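Local coordinates for solute-binding periplasmic protein of iron/siderophore ABC transporter (PDB 6B2Y) that probably captures chelated iron in the periplasm of Yersinia pestis and delivers it to an ABC transporter for uptake, at residues E56-G61 against P130-F135. Sequence-based numbering, arbitrary orientation.
Sequences ERILLG and PDIAIF
I58, L59 and L60 pair in parallel with I132, A133 and I134, joining strands 58-60 and 132-136 at the middle of the five-stranded parallel sheet in one lobe of this periplasmic binding protein. On one face I58 and I132 run alongside each other in a common direction, CG1 of I58 4.0 Å from CG2 of I132. I134 holds its CG1 beside its own backbone N (chi1 -52°), and the CD1 beyond it packs against CG2 of I58, 3.8 Å away, and CD2 of L60, both on the same side of it; branched aliphatic chains suit this buried surface. On the other face L59 sets its CB beside CB of A133, 4.0 Å away; the small A133 methyl, which L152 touches, suits a place where helix 147-154 packs close to the sheet. Backbone bonds L59 N to I132 O and I134 N to L59 O stitch the strands together. At the start, the D131 carboxylate works as a clamp: OD2 takes E56 N at 2.8 Å on its anti lone pair and R57 N from above its plane. R57 turns its guanidinium to L128 O instead. At the far end G61, lacking a side chain, lets the F135 ring close in: CA of G61 lies over one ring face in a CH-pi contact, 3.5 Å from F135 CE2.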
ATOM      1  N   GLU A  56      23.148   3.669  -9.431  1.00 32.78           N
ATOM      2  CA  GLU A  56      22.463   3.392 -10.684  1.00 32.02           C
ATOM      3  C   GLU A  56      21.906   1.978 -10.788  1.00 29.32           C
ATOM      4  O   GLU A  56      21.194   1.698 -11.756  1.00 30.31           O
ATOM      5  CB  GLU A  56      23.393   3.651 -11.885  1.00 34.83           C
ATOM      6  CG  GLU A  56      23.964   5.070 -11.962  1.00 38.20           C
ATOM      7  CD  GLU A  56      22.910   6.121 -12.277  1.00 38.80           C
ATOM      8  OE1 GLU A  56      21.934   5.801 -12.988  1.00 35.14           O
ATOM      9  OE2 GLU A  56      23.062   7.272 -11.802  1.00 38.20           O
ATOM     10  N   ARG A  57      22.195   1.088  -9.836  1.00 29.90           N
ATOM     11  CA  ARG A  57      21.732  -0.300  -9.869  1.00 32.26           C
ATOM     12  C   ARG A  57      21.059  -0.634  -8.539  1.00 27.65           C
ATOM     13  O   ARG A  57      21.738  -0.968  -7.564  1.00 31.78           O
ATOM     14  CB  ARG A  57      22.899  -1.245 -10.159  1.00 36.56           C
ATOM     15  CG  ARG A  57      23.660  -0.865 -11.424  1.00 35.00           C
ATOM     16  CD  ARG A  57      24.792  -1.835 -11.752  1.00 41.07           C
ATOM     17  NE  ARG A  57      24.331  -3.197 -12.028  1.00 44.12           N
ATOM     18  CZ  ARG A  57      23.793  -3.591 -13.182  1.00 45.02           C
ATOM     19  NH1 ARG A  57      23.627  -2.722 -14.169  1.00 40.69           N
ATOM     20  NH2 ARG A  57      23.412  -4.858 -13.347  1.00 45.82           N
ATOM     21  N   ILE A  58      19.726  -0.568  -8.510  1.00 26.99           N
ATOM     22  CA  ILE A  58      18.936  -0.741  -7.289  1.00 21.83           C
ATOM     23  C   ILE A  58      18.295  -2.119  -7.286  1.00 25.61           C
ATOM     24  O   ILE A  58      17.695  -2.532  -8.286  1.00 25.65           O
ATOM     25  CB  ILE A  58      17.838   0.330  -7.179  1.00 28.26           C
ATOM     26  CG1 ILE A  58      18.421   1.739  -7.288  1.00 25.12           C
ATOM     27  CG2 ILE A  58      17.043   0.148  -5.869  1.00 23.54           C
ATOM     28  CD1 ILE A  58      17.340   2.785  -7.501  1.00 21.23           C
ATOM     29  N   LEU A  59      18.382  -2.810  -6.151  1.00 22.33           N
ATOM     30  CA  LEU A  59      17.730  -4.098  -5.944  1.00 26.69           C
ATOM     31  C   LEU A  59      16.549  -3.901  -5.003  1.00 24.30           C
ATOM     32  O   LEU A  59      16.724  -3.414  -3.884  1.00 25.32           O
ATOM     33  CB  LEU A  59      18.714  -5.105  -5.355  1.00 25.47           C
ATOM     34  CG  LEU A  59      18.325  -6.579  -5.343  1.00 31.49           C
ATOM     35  CD1 LEU A  59      18.496  -7.171  -6.740  1.00 36.89           C
ATOM     36  CD2 LEU A  59      19.186  -7.316  -4.326  1.00 35.96           C
ATOM     37  N   LEU A  60      15.363  -4.299  -5.433  1.00 23.03           N
ATOM     38  CA  LEU A  60      14.179  -4.196  -4.589  1.00 24.74           C
ATOM     39  C   LEU A  60      13.964  -5.533  -3.887  1.00 21.76           C
ATOM     40  O   LEU A  60      13.526  -6.507  -4.514  1.00 22.55           O
ATOM     41  CB  LEU A  60      12.968  -3.781  -5.418  1.00 24.49           C
ATOM     42  CG  LEU A  60      13.160  -2.406  -6.073  1.00 24.11           C
ATOM     43  CD1 LEU A  60      11.929  -2.041  -6.860  1.00 21.71           C
ATOM     44  CD2 LEU A  60      13.490  -1.332  -5.011  1.00 23.11           C
ATOM     45  N   GLY A  61      14.265  -5.571  -2.585  1.00 20.98           N
ATOM     46  CA  GLY A  61      14.142  -6.793  -1.798  1.00 23.12           C
ATOM     47  C   GLY A  61      12.709  -7.229  -1.552  1.00 28.89           C
ATOM     48  O   GLY A  61      12.471  -8.409  -1.264  1.00 27.39           O
ATOM     49  N   PRO A 130      24.657  -4.948  -7.647  1.00 40.27           N
ATOM     50  CA  PRO A 130      23.797  -3.892  -7.109  1.00 33.82           C
ATOM     51  C   PRO A 130      24.602  -2.868  -6.318  1.00 31.35           C
ATOM     52  O   PRO A 130      25.567  -3.211  -5.630  1.00 33.94           O
ATOM     53  CB  PRO A 130      22.819  -4.661  -6.213  1.00 31.92           C
ATOM     54  CG  PRO A 130      23.607  -5.819  -5.731  1.00 38.19           C
ATOM     55  CD  PRO A 130      24.556  -6.188  -6.853  1.00 37.05           C
ATOM     56  N   ASP A 131      24.206  -1.593  -6.457  1.00 31.27           N
ATOM     57  CA  ASP A 131      24.772  -0.498  -5.669  1.00 28.36           C
ATOM     58  C   ASP A 131      24.109  -0.392  -4.299  1.00 27.69           C
ATOM     59  O   ASP A 131      24.715   0.129  -3.356  1.00 25.10           O
ATOM     60  CB  ASP A 131      24.586   0.849  -6.388  1.00 30.02           C
ATOM     61  CG  ASP A 131      25.379   0.964  -7.679  1.00 34.14           C
ATOM     62  OD1 ASP A 131      26.478   0.378  -7.766  1.00 39.80           O
ATOM     63  OD2 ASP A 131      24.903   1.663  -8.602  1.00 32.28           O
ATOM     64  N   ILE A 132      22.869  -0.855  -4.184  1.00 25.86           N
ATOM     65  CA  ILE A 132      22.059  -0.684  -2.985  1.00 24.58           C
ATOM     66  C   ILE A 132      20.868  -1.628  -3.091  1.00 19.55           C
ATOM     67  O   ILE A 132      20.424  -1.959  -4.200  1.00 23.12           O
ATOM     68  CB  ILE A 132      21.608   0.784  -2.839  1.00 22.02           C
ATOM     69  CG1 ILE A 132      21.068   1.059  -1.437  1.00 26.90           C
ATOM     70  CG2 ILE A 132      20.582   1.153  -3.918  1.00 22.94           C
ATOM     71  CD1 ILE A 132      20.995   2.531  -1.110  1.00 26.57           C
ATOM     72  N   ALA A 133      20.350  -2.079  -1.948  1.00 22.92           N
ATOM     73  CA  ALA A 133      19.139  -2.887  -1.887  1.00 22.70           C
ATOM     74  C   ALA A 133      18.196  -2.298  -0.843  1.00 24.19           C
ATOM     75  O   ALA A 133      18.647  -1.784   0.183  1.00 25.15           O
ATOM     76  CB  ALA A 133      19.459  -4.350  -1.545  1.00 23.66           C
ATOM     77  N   ILE A 134      16.894  -2.360  -1.106  1.00 23.26           N
ATOM     78  CA  ILE A 134      15.892  -1.764  -0.222  1.00 23.29           C
ATOM     79  C   ILE A 134      14.967  -2.866   0.272  1.00 20.47           C
ATOM     80  O   ILE A 134      14.515  -3.697  -0.527  1.00 22.50           O
ATOM     81  CB  ILE A 134      15.086  -0.665  -0.941  1.00 23.59           C
ATOM     82  CG1 ILE A 134      16.028   0.352  -1.602  1.00 27.39           C
ATOM     83  CG2 ILE A 134      14.148   0.014   0.025  1.00 22.68           C
ATOM     84  CD1 ILE A 134      15.344   1.240  -2.619  1.00 34.53           C
ATOM     85  N   PHE A 135      14.700  -2.885   1.581  1.00 20.06           N
ATOM     86  CA  PHE A 135      13.730  -3.797   2.179  1.00 24.21           C
ATOM     87  C   PHE A 135      12.791  -3.031   3.094  1.00 23.19           C
ATOM     88  O   PHE A 135      13.036  -1.878   3.447  1.00 20.04           O
ATOM     89  CB  PHE A 135      14.399  -4.903   3.003  1.00 24.54           C
ATOM     90  CG  PHE A 135      15.190  -5.873   2.191  1.00 27.44           C
ATOM     91  CD1 PHE A 135      16.464  -5.547   1.750  1.00 28.25           C
ATOM     92  CD2 PHE A 135      14.677  -7.126   1.901  1.00 27.98           C
ATOM     93  CE1 PHE A 135      17.202  -6.448   1.014  1.00 31.14           C
ATOM     94  CE2 PHE A 135      15.417  -8.023   1.172  1.00 32.79           C
ATOM     95  CZ  PHE A 135      16.674  -7.688   0.732  1.00 30.36           C
TER